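Local structure of translation initiation factor 6 (1G61) at residues Glu42-Lys47 against Ile201-Gly206; Gln50-Gly55 against Asp78-Arg83. The protein binds the 50S ribosomal subunit and prevents it from joining the 30S subunit to form the 70S initiation complex. All coordinates share one frame; numbering follows the deposited sequence.

Contact 1: residues Glu42-Lys47 against Ile201-Gly206; sequences EVLETK and IANSKG
Leu-44, in the last turn of helix 34-44, lies against the hairpin that joins strand 200-202 to strand 207-210, and its two methyls meet different surfaces. CD1 touches CD1 of Ile-201 at 3.8 Å, the two side chains crossing at about a right angle, while CD2 rests on the main chain of Gly-206, 3.3 Å from its O. This is the tight part of the contact. Leucine suits it, since its branched end can reach a strand residue and a turn residue at once. Glycine suits 206 because a CB there would point at the helix end and run into O of Val-43, which lies only 3.6 Å from CA of Gly-206.

The turn carries its own polar brace. OD1 of Asn-203 accepts from N of Lys-205 (2.8 Å), making an Asx turn, and from N of Gly-206 (3.1 Å). These bonds hold the amide so that ND2 faces the helix end and donates to O of Leu-44 over 2.9 Å. The bond is almost straight (174°) and falls on a lone pair in the carbonyl plane. ND2 also donates to O of Thr-22.

Toward solvent the fit is looser. The exposed Glu-45, which leaves the helix with positive phi, crosses Lys-205 obliquely, its OE1 3.7 Å from CD of the lysine. The lysine chain bends at chi3 (-69°), which brings CE near O of Leu-44, and NZ donates to O of Glu-45 at 3.2 Å, from above the carbonyl plane, and to O of Glu-23.

The last helical carbonyl, of Leu-44, is thus met by an amide and the next one, of Glu-45, by an ammonium group, an arrangement that would be expected to offset the partial negative charge gathered at this end.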
loop_
_atom_site.group_PDB
_atom_site.type_symbol
_atom_site.label_atom_id
_atom_site.label_comp_id
_atom_site.label_asym_id
_atom_site.label_seq_id
_atom_site.Cartn_x
_atom_site.Cartn_y
_atom_site.Cartn_z
ATOM N N GLU A 42 2.711 -8.273 14.423
ATOM C CA GLU A 42 3.963 -8.180 15.164
ATOM C C GLU A 42 5.027 -7.533 14.325
ATOM O O GLU A 42 5.826 -6.733 14.790
ATOM C CB GLU A 42 4.409 -9.600 15.572
ATOM C CG GLU A 42 5.705 -9.741 16.328
ATOM C CD GLU A 42 6.047 -11.185 16.687
ATOM O OE1 GLU A 42 6.718 -11.455 17.705
ATOM O OE2 GLU A 42 5.616 -12.082 15.916
ATOM N N VAL A 43 5.144 -7.907 13.038
ATOM C CA VAL A 43 6.253 -7.339 12.271
ATOM C C VAL A 43 5.989 -5.911 11.854
ATOM O O VAL A 43 6.915 -5.089 11.820
ATOM C CB VAL A 43 6.593 -8.245 11.086
ATOM C CG1 VAL A 43 5.526 -8.179 10.025
ATOM C CG2 VAL A 43 7.924 -7.842 10.461
ATOM N N LEU A 44 4.738 -5.557 11.574
ATOM C CA LEU A 44 4.432 -4.168 11.194
ATOM C C LEU A 44 4.163 -3.288 12.396
ATOM O O LEU A 44 4.147 -2.045 12.262
ATOM C CB LEU A 44 3.210 -4.165 10.254
ATOM C CG LEU A 44 3.445 -4.928 8.953
ATOM C CD1 LEU A 44 2.165 -4.825 8.141
ATOM C CD2 LEU A 44 4.662 -4.388 8.195
ATOM N N GLU A 45 3.949 -3.892 13.563
ATOM C CA GLU A 45 3.613 -3.194 14.836
ATOM C C GLU A 45 2.349 -2.367 14.625
ATOM O O GLU A 45 2.318 -1.188 14.921
ATOM C CB GLU A 45 4.812 -2.330 15.272
ATOM C CG GLU A 45 6.056 -3.169 15.492
ATOM C CD GLU A 45 7.262 -2.409 15.981
ATOM O OE1 GLU A 45 7.086 -1.399 16.710
ATOM O OE2 GLU A 45 8.378 -2.854 15.610
ATOM N N THR A 46 1.280 -2.977 14.123
ATOM C CA THR A 46 0.051 -2.268 13.786
ATOM C C THR A 46 -1.165 -2.947 14.424
ATOM O O THR A 46 -1.029 -4.101 14.863
ATOM C CB THR A 46 -0.209 -2.287 12.261
ATOM O OG1 THR A 46 -0.074 -3.648 11.850
ATOM C CG2 THR A 46 0.790 -1.417 11.525
ATOM N N LYS A 47 -2.297 -2.287 14.435
ATOM C CA LYS A 47 -3.611 -2.825 14.710
ATOM C C LYS A 47 -4.192 -3.341 13.384
ATOM O O LYS A 47 -4.212 -2.605 12.395
ATOM C CB LYS A 47 -4.522 -1.797 15.374
ATOM C CG LYS A 47 -4.057 -1.386 16.772
ATOM C CD LYS A 47 -4.410 -2.447 17.811
ATOM C CE LYS A 47 -4.035 -2.025 19.235
ATOM N NZ LYS A 47 -4.534 -3.017 20.238
ATOM N N ILE A 201 3.850 -5.475 1.532
ATOM C CA ILE A 201 3.338 -4.338 2.316
ATOM C C ILE A 201 4.419 -3.972 3.330
ATOM O O ILE A 201 5.141 -4.825 3.868
ATOM C CB ILE A 201 1.987 -4.637 2.986
ATOM C CG1 ILE A 201 2.087 -5.795 3.989
ATOM C CG2 ILE A 201 0.902 -4.904 1.948
ATOM C CD1 ILE A 201 0.827 -6.055 4.787
ATOM N N ALA A 202 4.579 -2.699 3.590
ATOM C CA ALA A 202 5.637 -2.242 4.472
ATOM C C ALA A 202 5.288 -0.892 5.123
ATOM O O ALA A 202 4.530 -0.096 4.566
ATOM C CB ALA A 202 6.921 -2.036 3.667
ATOM N N ASN A 203 5.903 -0.674 6.258
ATOM C CA ASN A 203 5.915 0.652 6.878
ATOM C C ASN A 203 7.345 0.901 7.377
ATOM O O ASN A 203 8.274 0.187 6.998
ATOM C CB ASN A 203 4.816 0.820 7.936
ATOM C CG ASN A 203 4.974 -0.126 9.091
ATOM O OD1 ASN A 203 6.086 -0.628 9.348
ATOM N ND2 ASN A 203 3.895 -0.401 9.852
ATOM N N SER A 204 7.536 1.951 8.195
ATOM C CA SER A 204 8.896 2.285 8.633
ATOM C C SER A 204 9.449 1.257 9.612
ATOM O O SER A 204 10.661 1.325 9.911
ATOM C CB SER A 204 8.919 3.688 9.271
ATOM O OG SER A 204 8.280 3.620 10.547
ATOM N N LYS A 205 8.602 0.357 10.142
ATOM C CA LYS A 205 8.985 -0.564 11.186
ATOM C C LYS A 205 9.251 -1.972 10.656
ATOM O O LYS A 205 10.004 -2.695 11.296
ATOM C CB LYS A 205 7.900 -0.593 12.290
ATOM C CG LYS A 205 7.827 0.749 13.011
ATOM C CD LYS A 205 6.600 0.884 13.870
ATOM C CE LYS A 205 5.362 0.982 12.987
ATOM N NZ LYS A 205 4.156 1.181 13.864
ATOM N N GLY A 206 8.668 -2.374 9.536
ATOM C CA GLY A 206 8.845 -3.721 9.057
ATOM C C GLY A 206 8.143 -3.905 7.725
ATOM O O GLY A 206 7.525 -2.974 7.188
#

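Contact 2: residues Gln50-Gly55 against Asp78-Arg83; sequences QTNIGG and DEELDR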
loop_
_atom_site.group_PDB
_atom_site.type_symbol
_atom_site.label_atom_id
_atom_site.label_comp_id
_atom_site.label_asym_id
_atom_site.label_seq_id
_atom_site.Cartn_x
_atom_site.Cartn_y
_atom_site.Cartn_z
ATOM N N GLN A 50 -9.476 -7.348 9.771
ATOM C CA GLN A 50 -9.862 -8.203 8.653
ATOM C C GLN A 50 -11.208 -7.727 8.139
ATOM O O GLN A 50 -12.173 -7.634 8.891
ATOM C CB GLN A 50 -9.979 -9.667 9.107
ATOM C CG GLN A 50 -8.577 -10.224 9.437
ATOM C CD GLN A 50 -8.640 -11.701 9.792
ATOM O OE1 GLN A 50 -8.572 -12.569 8.880
ATOM N NE2 GLN A 50 -8.784 -12.014 11.053
ATOM N N THR A 51 -11.287 -7.406 6.838
ATOM C CA THR A 51 -12.510 -6.886 6.245
ATOM C C THR A 51 -12.515 -7.197 4.759
ATOM O O THR A 51 -11.473 -7.293 4.111
ATOM C CB THR A 51 -12.655 -5.377 6.517
ATOM O OG1 THR A 51 -13.962 -4.939 6.077
ATOM C CG2 THR A 51 -11.646 -4.518 5.760
ATOM N N ASN A 52 -13.707 -7.321 4.177
ATOM C CA ASN A 52 -13.893 -7.219 2.752
ATOM C C ASN A 52 -13.986 -5.757 2.334
ATOM O O ASN A 52 -14.316 -4.894 3.171
ATOM C CB ASN A 52 -15.213 -7.887 2.333
ATOM C CG ASN A 52 -15.231 -9.409 2.424
ATOM O OD1 ASN A 52 -14.202 -10.067 2.393
ATOM N ND2 ASN A 52 -16.453 -9.924 2.533
ATOM N N ILE A 53 -13.760 -5.488 1.053
ATOM C CA ILE A 53 -14.102 -4.199 0.428
ATOM C C ILE A 53 -14.845 -4.498 -0.892
ATOM O O ILE A 53 -14.274 -5.206 -1.704
ATOM C CB ILE A 53 -12.927 -3.246 0.186
ATOM C CG1 ILE A 53 -12.249 -2.898 1.532
ATOM C CG2 ILE A 53 -13.365 -1.989 -0.574
ATOM C CD1 ILE A 53 -11.021 -2.009 1.449
ATOM N N GLY A 54 -16.076 -4.013 -1.046
ATOM C CA GLY A 54 -16.844 -4.319 -2.246
ATOM C C GLY A 54 -17.181 -5.794 -2.305
ATOM O O GLY A 54 -17.487 -6.331 -3.387
ATOM N N GLY A 55 -17.184 -6.521 -1.194
ATOM C CA GLY A 55 -17.493 -7.928 -1.170
ATOM C C GLY A 55 -16.267 -8.779 -1.361
ATOM O O GLY A 55 -16.398 -10.017 -1.309
ATOM N N ASP A 78 -22.266 -0.828 2.740
ATOM C CA ASP A 78 -22.551 -0.167 4.006
ATOM C C ASP A 78 -22.041 -0.935 5.196
ATOM O O ASP A 78 -21.503 -0.329 6.134
ATOM C CB ASP A 78 -24.073 0.038 4.124
ATOM C CG ASP A 78 -24.624 1.098 3.196
ATOM O OD1 ASP A 78 -23.853 1.835 2.549
ATOM O OD2 ASP A 78 -25.861 1.193 3.114
ATOM N N GLU A 79 -22.170 -2.245 5.234
ATOM C CA GLU A 79 -21.711 -3.028 6.396
ATOM C C GLU A 79 -20.198 -2.961 6.473
ATOM O O GLU A 79 -19.672 -2.950 7.587
ATOM C CB GLU A 79 -22.194 -4.481 6.309
ATOM C CG GLU A 79 -22.163 -5.304 7.585
ATOM C CD GLU A 79 -22.914 -6.625 7.543
ATOM O OE1 GLU A 79 -22.284 -7.716 7.613
ATOM O OE2 GLU A 79 -24.169 -6.667 7.462
ATOM N N GLU A 80 -19.527 -2.925 5.321
ATOM C CA GLU A 80 -18.053 -2.826 5.340
ATOM C C GLU A 80 -17.602 -1.484 5.875
ATOM O O GLU A 80 -16.683 -1.395 6.672
ATOM C CB GLU A 80 -17.503 -3.064 3.929
ATOM C CG GLU A 80 -17.815 -4.462 3.378
ATOM C CD GLU A 80 -17.547 -4.506 1.890
ATOM O OE1 GLU A 80 -17.449 -3.473 1.191
ATOM O OE2 GLU A 80 -17.423 -5.633 1.372
ATOM N N LEU A 81 -18.251 -0.409 5.427
ATOM C CA LEU A 81 -17.950 0.921 5.908
ATOM C C LEU A 81 -18.174 0.994 7.416
ATOM O O LEU A 81 -17.348 1.503 8.152
ATOM C CB LEU A 81 -18.856 1.931 5.178
ATOM C CG LEU A 81 -18.463 3.396 5.288
ATOM C CD1 LEU A 81 -17.035 3.618 4.754
ATOM C CD2 LEU A 81 -19.454 4.236 4.508
ATOM N N ASP A 82 -19.303 0.459 7.882
ATOM C CA ASP A 82 -19.587 0.417 9.286
ATOM C C ASP A 82 -18.490 -0.326 10.076
ATOM O O ASP A 82 -18.042 0.158 11.148
ATOM C CB ASP A 82 -20.934 -0.233 9.596
ATOM C CG ASP A 82 -22.120 0.605 9.184
ATOM O OD1 ASP A 82 -23.258 0.083 9.273
ATOM O OD2 ASP A 82 -21.974 1.775 8.793
ATOM N N ARG A 83 -18.069 -1.477 9.606
ATOM C CA ARG A 83 -17.050 -2.311 10.212
ATOM C C ARG A 83 -15.738 -1.524 10.311
ATOM O O ARG A 83 -15.052 -1.531 11.351
ATOM C CB ARG A 83 -16.806 -3.602 9.417
ATOM C CG ARG A 83 -15.681 -4.468 9.988
ATOM C CD ARG A 83 -15.682 -5.855 9.354
ATOM N NE ARG A 83 -14.600 -6.657 9.893
ATOM C CZ ARG A 83 -14.538 -7.183 11.142
ATOM N NH1 ARG A 83 -15.515 -7.022 12.016
ATOM N NH2 ARG A 83 -13.440 -7.874 11.478
HETATM O O HOH W 1 -18.588 -7.847 2.419
#
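Glu-80 reaches from the first turn of helix 78-90 into the loop after strand 47-50, where Asn-52, Gly-54 and Gly-55 receive it. Its CB lies 3.8 Å from O of Asn-52, and CG, set beside its own backbone N (chi1 -62°), comes to 3.5 Å from that oxygen. The chain stays extended beyond CG, and CD faces two successive backbone amides, a place that suits glutamate because its carboxylate has an oxygen for each. OE1 accepts from N of Gly-54 at 2.7 Å on its syn side, 21° out of the carboxylate plane, and OE2 takes N of Gly-55 at 2.7 Å on its syn lone pair. Both glycines have positive phi, readily adopted without a side chain, as the loop bends round the carboxylate.

OE1 also accepts from N of Glu-77, just before the helix, the backbone-to-side-chain bond of a third helical residue found in a capping box. So many donors here would probably stabilise a charged carboxylate. OE2 also accepts a hydrogen bond from a water at 2.7 Å, which in turn accepts one from ND2 of Asn-52.

One turn later, the long Arg-83 side chain stretches past Thr-51, CD 3.8 Å from OG1 of the threonine. Its paired N-H groups suit a single carbonyl: NE (2.8 Å) and NH2 (2.9 Å) grip O of Gln-50 side-on, the oxygen lying 2° from the guanidinium plane.

Overall arrangement
The centres of the two contacts lie 22 Å apart, with contact 1 nearer the centre of the molecule (12 Å against 18 Å). Strand 47-50 connects them: it begins at the end of residues 42-47 and leads into residues 50-55. Contact 2 then closes locally, across only 22 intervening residues, onto helix 78-90, whereas contact 1 waits for residues 201-206 near the C-terminus. There strand 207-210 pairs with both 200-202 and the N-terminal strand 4-7, so contact 1 sits beside the place where the chain's two ends are joined, consistent with the velcro closure of this alpha-beta barrel. One contact thus ties distant sequence together, the other neighbouring elements at the periphery.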